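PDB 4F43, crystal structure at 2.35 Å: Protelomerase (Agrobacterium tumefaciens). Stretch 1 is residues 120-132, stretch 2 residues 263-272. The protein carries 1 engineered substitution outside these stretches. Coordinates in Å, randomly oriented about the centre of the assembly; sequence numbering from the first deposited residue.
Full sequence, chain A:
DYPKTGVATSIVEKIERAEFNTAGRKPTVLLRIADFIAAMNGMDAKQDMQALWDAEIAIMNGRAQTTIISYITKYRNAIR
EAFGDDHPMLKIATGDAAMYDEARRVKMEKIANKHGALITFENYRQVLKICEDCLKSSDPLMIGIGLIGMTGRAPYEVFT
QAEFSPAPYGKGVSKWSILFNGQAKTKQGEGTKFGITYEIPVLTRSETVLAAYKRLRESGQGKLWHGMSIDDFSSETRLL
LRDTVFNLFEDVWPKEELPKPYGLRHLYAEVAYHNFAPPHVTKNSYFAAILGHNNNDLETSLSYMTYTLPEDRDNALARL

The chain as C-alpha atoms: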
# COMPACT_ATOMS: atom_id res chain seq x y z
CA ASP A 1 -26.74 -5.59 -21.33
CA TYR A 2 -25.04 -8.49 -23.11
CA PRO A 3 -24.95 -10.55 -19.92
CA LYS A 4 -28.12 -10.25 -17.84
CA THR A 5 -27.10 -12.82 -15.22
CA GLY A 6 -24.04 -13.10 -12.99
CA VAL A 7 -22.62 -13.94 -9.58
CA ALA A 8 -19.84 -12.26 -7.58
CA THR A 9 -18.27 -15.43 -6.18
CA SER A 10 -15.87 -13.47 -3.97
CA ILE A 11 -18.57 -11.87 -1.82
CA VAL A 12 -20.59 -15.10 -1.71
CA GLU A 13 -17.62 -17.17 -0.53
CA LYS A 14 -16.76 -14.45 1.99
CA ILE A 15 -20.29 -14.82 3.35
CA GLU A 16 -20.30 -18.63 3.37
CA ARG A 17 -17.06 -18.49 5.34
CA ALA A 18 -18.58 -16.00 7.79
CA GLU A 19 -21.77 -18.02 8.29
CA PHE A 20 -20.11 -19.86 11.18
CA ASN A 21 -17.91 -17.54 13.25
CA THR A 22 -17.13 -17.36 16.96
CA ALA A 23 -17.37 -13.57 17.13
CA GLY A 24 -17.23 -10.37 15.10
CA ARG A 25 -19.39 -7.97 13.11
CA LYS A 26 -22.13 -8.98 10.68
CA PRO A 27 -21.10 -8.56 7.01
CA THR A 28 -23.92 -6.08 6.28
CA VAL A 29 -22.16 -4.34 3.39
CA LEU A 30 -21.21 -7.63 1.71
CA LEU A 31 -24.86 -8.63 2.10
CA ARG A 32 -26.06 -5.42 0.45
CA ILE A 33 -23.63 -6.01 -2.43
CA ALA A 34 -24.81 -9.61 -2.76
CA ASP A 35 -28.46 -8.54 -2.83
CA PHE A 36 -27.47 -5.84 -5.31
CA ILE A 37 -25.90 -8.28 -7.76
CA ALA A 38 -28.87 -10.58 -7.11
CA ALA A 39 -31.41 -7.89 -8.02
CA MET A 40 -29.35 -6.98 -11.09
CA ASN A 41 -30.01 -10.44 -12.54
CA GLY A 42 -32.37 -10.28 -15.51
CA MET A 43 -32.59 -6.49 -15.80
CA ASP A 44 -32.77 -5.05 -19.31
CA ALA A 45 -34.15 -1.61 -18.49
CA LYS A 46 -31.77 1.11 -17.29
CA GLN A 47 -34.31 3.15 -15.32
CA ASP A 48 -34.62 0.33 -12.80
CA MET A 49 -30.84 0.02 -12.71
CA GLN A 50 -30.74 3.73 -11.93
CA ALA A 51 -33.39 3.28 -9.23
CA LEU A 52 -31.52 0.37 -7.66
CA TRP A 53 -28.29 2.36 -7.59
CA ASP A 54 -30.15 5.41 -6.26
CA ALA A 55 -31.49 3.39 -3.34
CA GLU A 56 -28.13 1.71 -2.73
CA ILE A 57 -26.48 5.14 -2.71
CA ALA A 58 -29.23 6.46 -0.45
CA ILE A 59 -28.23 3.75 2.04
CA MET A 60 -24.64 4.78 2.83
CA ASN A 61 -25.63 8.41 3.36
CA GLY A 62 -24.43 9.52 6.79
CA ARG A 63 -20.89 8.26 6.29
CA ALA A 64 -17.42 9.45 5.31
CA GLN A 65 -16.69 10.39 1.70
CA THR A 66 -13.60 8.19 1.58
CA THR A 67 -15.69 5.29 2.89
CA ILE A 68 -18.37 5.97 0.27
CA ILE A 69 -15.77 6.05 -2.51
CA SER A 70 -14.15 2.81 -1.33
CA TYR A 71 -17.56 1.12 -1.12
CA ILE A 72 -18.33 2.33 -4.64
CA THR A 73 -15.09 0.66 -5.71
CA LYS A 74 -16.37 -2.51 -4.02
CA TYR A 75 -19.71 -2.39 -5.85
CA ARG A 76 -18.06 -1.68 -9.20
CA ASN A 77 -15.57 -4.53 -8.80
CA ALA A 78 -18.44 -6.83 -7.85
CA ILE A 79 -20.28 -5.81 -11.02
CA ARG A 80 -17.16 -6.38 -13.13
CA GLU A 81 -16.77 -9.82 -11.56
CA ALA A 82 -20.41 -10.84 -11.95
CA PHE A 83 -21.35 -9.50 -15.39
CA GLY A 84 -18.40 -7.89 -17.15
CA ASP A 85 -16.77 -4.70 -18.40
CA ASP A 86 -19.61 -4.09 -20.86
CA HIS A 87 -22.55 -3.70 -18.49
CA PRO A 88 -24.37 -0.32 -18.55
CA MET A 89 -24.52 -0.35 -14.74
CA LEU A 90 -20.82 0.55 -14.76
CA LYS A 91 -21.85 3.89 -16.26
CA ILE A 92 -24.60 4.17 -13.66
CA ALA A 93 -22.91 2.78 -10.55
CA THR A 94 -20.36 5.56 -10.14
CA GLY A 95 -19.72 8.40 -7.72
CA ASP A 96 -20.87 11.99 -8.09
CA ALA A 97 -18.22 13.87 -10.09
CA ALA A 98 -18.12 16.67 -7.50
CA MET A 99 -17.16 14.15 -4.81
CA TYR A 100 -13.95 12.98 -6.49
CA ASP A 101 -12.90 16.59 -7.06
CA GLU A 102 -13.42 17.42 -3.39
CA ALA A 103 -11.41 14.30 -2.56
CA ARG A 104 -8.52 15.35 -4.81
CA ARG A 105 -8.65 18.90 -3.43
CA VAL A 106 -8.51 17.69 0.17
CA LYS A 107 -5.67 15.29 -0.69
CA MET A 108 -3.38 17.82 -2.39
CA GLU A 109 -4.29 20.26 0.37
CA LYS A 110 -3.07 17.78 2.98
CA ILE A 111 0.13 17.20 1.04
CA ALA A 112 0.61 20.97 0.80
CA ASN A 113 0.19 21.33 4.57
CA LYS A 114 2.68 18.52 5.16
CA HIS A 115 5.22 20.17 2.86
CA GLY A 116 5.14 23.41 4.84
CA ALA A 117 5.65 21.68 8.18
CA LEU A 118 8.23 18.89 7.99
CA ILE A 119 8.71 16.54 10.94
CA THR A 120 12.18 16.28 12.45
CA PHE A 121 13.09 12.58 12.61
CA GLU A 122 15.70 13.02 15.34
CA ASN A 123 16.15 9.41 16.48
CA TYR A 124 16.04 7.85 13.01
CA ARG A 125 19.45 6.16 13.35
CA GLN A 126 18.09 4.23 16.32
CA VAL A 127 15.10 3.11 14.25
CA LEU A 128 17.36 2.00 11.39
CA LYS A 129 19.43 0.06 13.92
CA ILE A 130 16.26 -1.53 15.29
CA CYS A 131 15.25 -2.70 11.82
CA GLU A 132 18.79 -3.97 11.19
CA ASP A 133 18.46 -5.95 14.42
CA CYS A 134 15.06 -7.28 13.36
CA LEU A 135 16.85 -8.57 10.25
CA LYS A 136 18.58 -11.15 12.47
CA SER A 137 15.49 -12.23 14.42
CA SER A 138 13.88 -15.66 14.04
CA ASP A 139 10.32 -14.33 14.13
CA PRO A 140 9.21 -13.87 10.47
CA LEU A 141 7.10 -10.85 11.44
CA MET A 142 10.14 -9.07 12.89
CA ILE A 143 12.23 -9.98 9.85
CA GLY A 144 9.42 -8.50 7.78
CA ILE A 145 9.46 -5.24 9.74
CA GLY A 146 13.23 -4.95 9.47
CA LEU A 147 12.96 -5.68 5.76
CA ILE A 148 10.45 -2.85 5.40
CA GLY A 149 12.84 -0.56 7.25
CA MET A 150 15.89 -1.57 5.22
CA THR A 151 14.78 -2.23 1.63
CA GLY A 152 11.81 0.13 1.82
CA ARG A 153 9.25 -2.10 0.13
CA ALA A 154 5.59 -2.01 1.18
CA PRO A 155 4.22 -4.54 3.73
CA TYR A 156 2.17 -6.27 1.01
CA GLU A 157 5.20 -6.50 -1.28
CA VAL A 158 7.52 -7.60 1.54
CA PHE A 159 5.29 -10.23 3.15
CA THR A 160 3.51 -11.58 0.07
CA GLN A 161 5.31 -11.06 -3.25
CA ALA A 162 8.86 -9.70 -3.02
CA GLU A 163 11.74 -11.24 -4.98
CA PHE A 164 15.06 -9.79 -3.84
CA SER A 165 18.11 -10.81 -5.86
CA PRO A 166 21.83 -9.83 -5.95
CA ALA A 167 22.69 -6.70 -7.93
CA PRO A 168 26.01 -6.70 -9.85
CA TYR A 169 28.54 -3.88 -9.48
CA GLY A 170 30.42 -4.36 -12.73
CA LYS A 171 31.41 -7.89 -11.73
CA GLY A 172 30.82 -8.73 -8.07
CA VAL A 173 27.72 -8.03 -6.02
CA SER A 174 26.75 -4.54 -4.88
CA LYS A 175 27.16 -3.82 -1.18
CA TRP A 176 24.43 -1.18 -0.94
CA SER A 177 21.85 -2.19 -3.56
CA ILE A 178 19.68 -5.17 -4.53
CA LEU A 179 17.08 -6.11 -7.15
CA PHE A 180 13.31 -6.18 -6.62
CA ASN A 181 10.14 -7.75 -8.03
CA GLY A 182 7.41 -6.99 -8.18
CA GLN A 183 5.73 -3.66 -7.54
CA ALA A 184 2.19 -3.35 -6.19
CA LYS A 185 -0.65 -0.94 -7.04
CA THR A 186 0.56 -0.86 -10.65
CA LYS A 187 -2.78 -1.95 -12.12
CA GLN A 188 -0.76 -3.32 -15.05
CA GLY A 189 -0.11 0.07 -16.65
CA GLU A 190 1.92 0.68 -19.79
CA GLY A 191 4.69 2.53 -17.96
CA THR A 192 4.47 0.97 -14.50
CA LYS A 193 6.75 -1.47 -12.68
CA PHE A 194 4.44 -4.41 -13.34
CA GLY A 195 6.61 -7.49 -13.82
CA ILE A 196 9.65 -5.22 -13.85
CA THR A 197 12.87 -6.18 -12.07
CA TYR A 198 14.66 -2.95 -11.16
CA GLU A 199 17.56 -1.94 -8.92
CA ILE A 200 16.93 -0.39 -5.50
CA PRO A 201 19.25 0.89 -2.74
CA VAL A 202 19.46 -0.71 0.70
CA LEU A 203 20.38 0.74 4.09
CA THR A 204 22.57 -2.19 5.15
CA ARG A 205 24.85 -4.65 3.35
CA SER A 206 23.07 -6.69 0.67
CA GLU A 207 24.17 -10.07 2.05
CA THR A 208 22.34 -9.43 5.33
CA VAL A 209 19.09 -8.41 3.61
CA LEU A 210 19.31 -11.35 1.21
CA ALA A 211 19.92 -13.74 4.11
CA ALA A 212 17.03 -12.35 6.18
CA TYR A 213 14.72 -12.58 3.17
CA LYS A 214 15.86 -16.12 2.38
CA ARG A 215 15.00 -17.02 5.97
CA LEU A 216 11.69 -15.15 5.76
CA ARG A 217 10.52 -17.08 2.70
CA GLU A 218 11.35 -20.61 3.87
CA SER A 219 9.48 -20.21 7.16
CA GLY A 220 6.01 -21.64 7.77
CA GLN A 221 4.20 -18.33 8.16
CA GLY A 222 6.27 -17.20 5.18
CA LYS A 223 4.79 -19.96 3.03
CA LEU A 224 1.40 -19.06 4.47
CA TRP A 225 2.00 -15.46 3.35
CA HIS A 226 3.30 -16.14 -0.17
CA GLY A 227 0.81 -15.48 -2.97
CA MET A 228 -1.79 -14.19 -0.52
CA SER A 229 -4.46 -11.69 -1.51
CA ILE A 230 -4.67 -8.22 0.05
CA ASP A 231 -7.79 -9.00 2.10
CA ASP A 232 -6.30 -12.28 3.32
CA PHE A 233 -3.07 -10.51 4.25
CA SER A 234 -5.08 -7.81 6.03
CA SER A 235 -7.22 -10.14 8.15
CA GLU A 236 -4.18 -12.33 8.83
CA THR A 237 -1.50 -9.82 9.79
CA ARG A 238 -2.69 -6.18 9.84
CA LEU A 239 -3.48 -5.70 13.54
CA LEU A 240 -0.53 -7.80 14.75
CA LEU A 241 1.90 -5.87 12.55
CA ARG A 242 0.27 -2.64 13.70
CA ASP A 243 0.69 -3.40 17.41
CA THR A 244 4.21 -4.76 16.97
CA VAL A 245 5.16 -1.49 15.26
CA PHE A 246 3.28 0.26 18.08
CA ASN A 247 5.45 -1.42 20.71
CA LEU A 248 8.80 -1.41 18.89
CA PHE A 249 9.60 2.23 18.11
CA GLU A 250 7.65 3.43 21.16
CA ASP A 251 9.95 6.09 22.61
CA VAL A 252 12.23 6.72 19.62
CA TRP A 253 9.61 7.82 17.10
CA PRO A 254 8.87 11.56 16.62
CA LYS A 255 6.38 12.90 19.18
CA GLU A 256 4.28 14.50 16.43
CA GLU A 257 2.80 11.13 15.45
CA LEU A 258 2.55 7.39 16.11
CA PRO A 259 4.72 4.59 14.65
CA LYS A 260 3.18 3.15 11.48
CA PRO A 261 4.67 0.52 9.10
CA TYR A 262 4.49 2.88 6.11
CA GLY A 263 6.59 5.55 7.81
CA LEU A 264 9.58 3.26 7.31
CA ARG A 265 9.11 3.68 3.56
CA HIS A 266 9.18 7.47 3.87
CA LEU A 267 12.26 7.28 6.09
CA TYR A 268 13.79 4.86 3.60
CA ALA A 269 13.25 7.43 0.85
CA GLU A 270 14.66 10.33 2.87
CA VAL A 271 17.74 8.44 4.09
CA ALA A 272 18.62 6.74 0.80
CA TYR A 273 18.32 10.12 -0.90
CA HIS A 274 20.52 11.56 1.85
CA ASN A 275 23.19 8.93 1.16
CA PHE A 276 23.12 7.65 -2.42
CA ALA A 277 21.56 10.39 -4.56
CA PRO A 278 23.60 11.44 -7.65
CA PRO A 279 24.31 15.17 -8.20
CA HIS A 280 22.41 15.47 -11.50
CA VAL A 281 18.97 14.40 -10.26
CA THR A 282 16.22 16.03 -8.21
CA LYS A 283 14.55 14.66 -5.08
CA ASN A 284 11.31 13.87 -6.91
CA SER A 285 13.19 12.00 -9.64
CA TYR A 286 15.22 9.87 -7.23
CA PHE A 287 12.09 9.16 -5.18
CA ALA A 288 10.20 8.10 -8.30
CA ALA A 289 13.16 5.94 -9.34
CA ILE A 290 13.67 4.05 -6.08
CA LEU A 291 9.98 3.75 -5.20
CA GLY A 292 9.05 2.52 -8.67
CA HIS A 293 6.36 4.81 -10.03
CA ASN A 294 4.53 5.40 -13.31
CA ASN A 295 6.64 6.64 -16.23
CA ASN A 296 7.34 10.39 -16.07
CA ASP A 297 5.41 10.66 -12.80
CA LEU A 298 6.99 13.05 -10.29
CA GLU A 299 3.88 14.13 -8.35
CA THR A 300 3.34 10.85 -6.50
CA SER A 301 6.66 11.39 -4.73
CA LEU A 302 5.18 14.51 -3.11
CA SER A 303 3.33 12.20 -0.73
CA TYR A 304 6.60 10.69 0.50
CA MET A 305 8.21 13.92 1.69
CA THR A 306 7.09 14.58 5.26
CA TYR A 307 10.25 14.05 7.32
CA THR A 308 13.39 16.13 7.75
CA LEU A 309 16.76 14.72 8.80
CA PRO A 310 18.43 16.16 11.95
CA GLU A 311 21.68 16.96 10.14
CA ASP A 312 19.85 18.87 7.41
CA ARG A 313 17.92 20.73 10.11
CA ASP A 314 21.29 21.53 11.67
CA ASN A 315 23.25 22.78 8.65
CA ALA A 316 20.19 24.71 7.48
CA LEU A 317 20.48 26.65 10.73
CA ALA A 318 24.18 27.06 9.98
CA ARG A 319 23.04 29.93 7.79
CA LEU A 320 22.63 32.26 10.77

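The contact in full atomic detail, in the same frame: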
# COMPACT_ATOMS: atom_id res chain seq x y z
N THR A 120 10.78 16.56 12.20
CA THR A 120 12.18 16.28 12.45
C THR A 120 12.37 14.88 13.03
O THR A 120 12.07 14.63 14.20
CB THR A 120 12.79 17.31 13.41
OG1 THR A 120 12.20 18.59 13.17
CG2 THR A 120 14.30 17.40 13.20
N PHE A 121 12.86 13.96 12.20
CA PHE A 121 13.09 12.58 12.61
C PHE A 121 14.42 12.47 13.33
O PHE A 121 15.40 11.98 12.77
CB PHE A 121 13.06 11.66 11.39
CG PHE A 121 12.48 10.31 11.66
CD1 PHE A 121 11.66 9.69 10.73
CD2 PHE A 121 12.75 9.64 12.85
CE1 PHE A 121 11.13 8.44 10.98
CE2 PHE A 121 12.22 8.39 13.10
CZ PHE A 121 11.41 7.79 12.16
N GLU A 122 14.45 12.92 14.58
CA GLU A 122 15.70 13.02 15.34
C GLU A 122 16.37 11.68 15.65
O GLU A 122 17.58 11.54 15.48
CB GLU A 122 15.48 13.82 16.62
CG GLU A 122 15.46 15.32 16.39
CD GLU A 122 14.43 16.03 17.25
OE1 GLU A 122 13.59 15.35 17.87
OE2 GLU A 122 14.46 17.28 17.30
N ASN A 123 15.59 10.70 16.09
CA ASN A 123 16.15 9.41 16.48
C ASN A 123 16.01 8.36 15.39
O ASN A 123 15.72 7.19 15.67
CB ASN A 123 15.47 8.91 17.76
CG ASN A 123 15.48 9.95 18.87
OD1 ASN A 123 16.47 10.65 19.08
ND2 ASN A 123 14.37 10.05 19.59
N TYR A 124 16.24 8.76 14.14
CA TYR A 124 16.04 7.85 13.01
C TYR A 124 17.13 6.78 12.91
O TYR A 124 16.86 5.66 12.46
CB TYR A 124 15.93 8.63 11.69
CG TYR A 124 17.25 9.09 11.10
CD1 TYR A 124 17.88 8.35 10.11
CD2 TYR A 124 17.86 10.26 11.53
CE1 TYR A 124 19.07 8.76 9.56
CE2 TYR A 124 19.06 10.68 10.99
CZ TYR A 124 19.66 9.92 10.01
OH TYR A 124 20.86 10.33 9.46
N ARG A 125 18.34 7.12 13.34
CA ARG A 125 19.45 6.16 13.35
C ARG A 125 19.13 4.97 14.24
O ARG A 125 19.44 3.83 13.91
CB ARG A 125 20.74 6.84 13.82
CG ARG A 125 21.25 7.93 12.90
CD ARG A 125 22.52 8.56 13.44
NE ARG A 125 23.12 9.51 12.50
CZ ARG A 125 24.01 9.17 11.58
NH1 ARG A 125 24.41 7.91 11.47
NH2 ARG A 125 24.50 10.10 10.76
N GLN A 126 18.49 5.26 15.37
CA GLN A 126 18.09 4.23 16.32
C GLN A 126 17.06 3.31 15.69
O GLN A 126 17.10 2.10 15.89
CB GLN A 126 17.54 4.85 17.60
CG GLN A 126 18.47 5.87 18.23
CD GLN A 126 18.02 6.29 19.62
OE1 GLN A 126 17.51 5.47 20.39
NE2 GLN A 126 18.19 7.56 19.94
N VAL A 127 16.13 3.89 14.93
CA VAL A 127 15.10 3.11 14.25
C VAL A 127 15.72 2.20 13.19
O VAL A 127 15.38 1.02 13.10
CB VAL A 127 14.06 4.04 13.58
CG1 VAL A 127 13.08 3.22 12.75
CG2 VAL A 127 13.33 4.86 14.62
N LEU A 128 16.63 2.76 12.40
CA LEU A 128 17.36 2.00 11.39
C LEU A 128 18.10 0.83 12.03
O LEU A 128 18.10 -0.29 11.51
CB LEU A 128 18.34 2.90 10.64
CG LEU A 128 17.72 3.99 9.76
CD1 LEU A 128 18.79 4.94 9.25
CD2 LEU A 128 16.95 3.36 8.61
N LYS A 129 18.73 1.10 13.17
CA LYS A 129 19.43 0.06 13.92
C LYS A 129 18.47 -1.01 14.40
O LYS A 129 18.79 -2.20 14.38
CB LYS A 129 20.19 0.67 15.10
CG LYS A 129 20.96 -0.35 15.92
CD LYS A 129 22.07 -0.99 15.09
CE LYS A 129 22.57 -2.27 15.74
NZ LYS A 129 22.93 -2.08 17.17
N ILE A 130 17.28 -0.59 14.84
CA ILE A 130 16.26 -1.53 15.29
C ILE A 130 15.83 -2.45 14.16
O ILE A 130 15.71 -3.66 14.36
CB ILE A 130 15.02 -0.79 15.86
CG1 ILE A 130 15.37 -0.12 17.19
CG2 ILE A 130 13.87 -1.77 16.08
CD1 ILE A 130 14.22 0.67 17.79
N CYS A 131 15.60 -1.89 12.98
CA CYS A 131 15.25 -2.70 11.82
C CYS A 131 16.38 -3.67 11.47
O CYS A 131 16.14 -4.86 11.23
CB CYS A 131 14.93 -1.81 10.61
SG CYS A 131 13.48 -0.75 10.84
N GLU A 132 17.61 -3.16 11.47
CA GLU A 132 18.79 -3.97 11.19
C GLU A 132 18.91 -5.13 12.18
O GLU A 132 19.40 -6.20 11.83
CB GLU A 132 20.05 -3.11 11.24
CG GLU A 132 21.29 -3.80 10.71
CD GLU A 132 22.54 -2.95 10.85
OE1 GLU A 132 23.32 -2.88 9.88
OE2 GLU A 132 22.73 -2.35 11.93
N GLY A 263 5.64 4.49 7.52
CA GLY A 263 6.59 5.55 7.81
C GLY A 263 8.01 5.13 7.51
O GLY A 263 8.87 5.96 7.19
N LEU A 264 8.26 3.82 7.59
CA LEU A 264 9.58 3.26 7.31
C LEU A 264 9.94 3.42 5.84
O LEU A 264 11.11 3.46 5.48
CB LEU A 264 9.62 1.79 7.71
CG LEU A 264 9.34 1.47 9.18
CD1 LEU A 264 9.31 -0.03 9.41
CD2 LEU A 264 10.38 2.13 10.07
N ARG A 265 8.92 3.49 4.99
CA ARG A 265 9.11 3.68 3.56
C ARG A 265 9.52 5.13 3.27
O ARG A 265 10.42 5.39 2.48
CB ARG A 265 7.83 3.32 2.80
CG ARG A 265 7.98 3.20 1.29
CD ARG A 265 6.87 2.33 0.72
NE ARG A 265 6.69 2.52 -0.72
CZ ARG A 265 7.35 1.84 -1.65
NH1 ARG A 265 8.24 0.92 -1.31
NH2 ARG A 265 7.11 2.08 -2.94
N HIS A 266 8.84 6.05 3.94
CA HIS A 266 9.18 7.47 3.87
C HIS A 266 10.61 7.70 4.34
O HIS A 266 11.41 8.34 3.66
CB HIS A 266 8.22 8.29 4.74
CG HIS A 266 6.81 8.31 4.23
ND1 HIS A 266 5.86 9.19 4.72
CD2 HIS A 266 6.19 7.58 3.28
CE1 HIS A 266 4.72 8.99 4.10
NE2 HIS A 266 4.89 8.02 3.22
N LEU A 267 10.92 7.16 5.52
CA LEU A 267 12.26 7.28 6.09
C LEU A 267 13.30 6.64 5.19
O LEU A 267 14.42 7.14 5.06
CB LEU A 267 12.30 6.66 7.49
CG LEU A 267 13.61 6.81 8.25
CD1 LEU A 267 13.97 8.28 8.43
CD2 LEU A 267 13.53 6.11 9.60
N TYR A 268 12.93 5.52 4.57
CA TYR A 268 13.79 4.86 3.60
C TYR A 268 14.12 5.80 2.45
O TYR A 268 15.29 5.95 2.06
CB TYR A 268 13.11 3.59 3.08
CG TYR A 268 13.74 3.00 1.84
CD1 TYR A 268 14.97 2.36 1.91
CD2 TYR A 268 13.10 3.06 0.62
CE1 TYR A 268 15.55 1.81 0.78
CE2 TYR A 268 13.66 2.51 -0.51
CZ TYR A 268 14.88 1.89 -0.43
OH TYR A 268 15.44 1.34 -1.56
N ALA A 269 13.08 6.45 1.92
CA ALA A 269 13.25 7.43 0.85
C ALA A 269 14.20 8.56 1.25
O ALA A 269 15.19 8.83 0.57
CB ALA A 269 11.90 7.99 0.43
N GLU A 270 13.89 9.20 2.38
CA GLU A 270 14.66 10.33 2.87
C GLU A 270 16.14 9.97 3.09
O GLU A 270 17.03 10.70 2.64
CB GLU A 270 14.06 10.84 4.18
CG GLU A 270 14.51 12.24 4.57
CD GLU A 270 13.74 13.32 3.85
OE1 GLU A 270 12.88 12.99 3.01
OE2 GLU A 270 13.99 14.52 4.12
N VAL A 271 16.38 8.86 3.77
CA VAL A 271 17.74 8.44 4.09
C VAL A 271 18.53 8.02 2.86
O VAL A 271 19.67 8.45 2.67
CB VAL A 271 17.74 7.29 5.13
CG1 VAL A 271 19.15 6.73 5.29
CG2 VAL A 271 17.20 7.78 6.46
N ALA A 272 17.93 7.20 2.00
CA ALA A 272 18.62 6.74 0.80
C ALA A 272 18.89 7.89 -0.17
O ALA A 272 19.86 7.85 -0.93
CB ALA A 272 17.87 5.62 0.13

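Two helical segments, far apart in sequence, pack through apolar side chains in the protelomerase chain. Early in stretch 1, a type I beta turn runs from F121 to Y124, where a helix begins that continues past E132; N123 occupies the N-cap position, but its side chain makes no capping bond. The first helical bond is weak, V127 N to N123 O at 3.4 Å, whereas the next, L128 N to Y124 O, has tightened to 2.9 Å. Stretch 2 is helical throughout, with regular helical bonds such as L267 N to G263 O and V271 N to L267 O, both 2.9 Å. The helix axes approach to 11.7 Å, and their N-to-C directions differ by 112°, so the helices cross steeply instead of running alongside one another. At this separation the backbones stay well apart, with Y124 CA 7.9 Å from L267 CA and V127 CA 8.9 Å from L264 CA, and side chains fill the gap. No hydrogen bond links the stretches; the 328 Å² buried between them, both sides summed, is a hydrophobic contact.

L267 is its centre, with the largest covered area of any residue here. Its CA-to-CB bond points toward stretch 1, and the side chain lies among four neighbours: L267 CD1 is 3.6 Å from F121 CD1 and 3.8 Å from Y124 CB, and L267 CD2 is 3.6 Å from F121 CE1, 4.3 Å from V127 CG1 and 4.5 Å from L128 CD2. The turn thus contributes directly, through the F121 ring, which both methyls touch and L267 CD1 meets obliquely.

One turn further along stretch 2, V271 also points toward the partner. V271 CG2 packs 3.8 Å from Y124 CE1, again oblique to the ring, and 4.3 Å from L128 CD1. Y124 therefore touches both L267 and V271, while its OH is hydrogen-bonded elsewhere in the structure. L128 starts sideways, but its m, t rotamer brings its end nearer, and its two methyls reach these same two residues.

Toward the start of stretch 2, L264 likewise leaves its backbone sideways and extends its end inward. L264 CD2 sits 4.0 Å from V127 CG1 and 4.3 Å from C131 SG, joining residues one turn apart on the first helix. The spacing explains the pattern: L264, L267 and V271 recur at three- and four-residue intervals, as do Y124, V127 and C131, which places each set along one side of its helix.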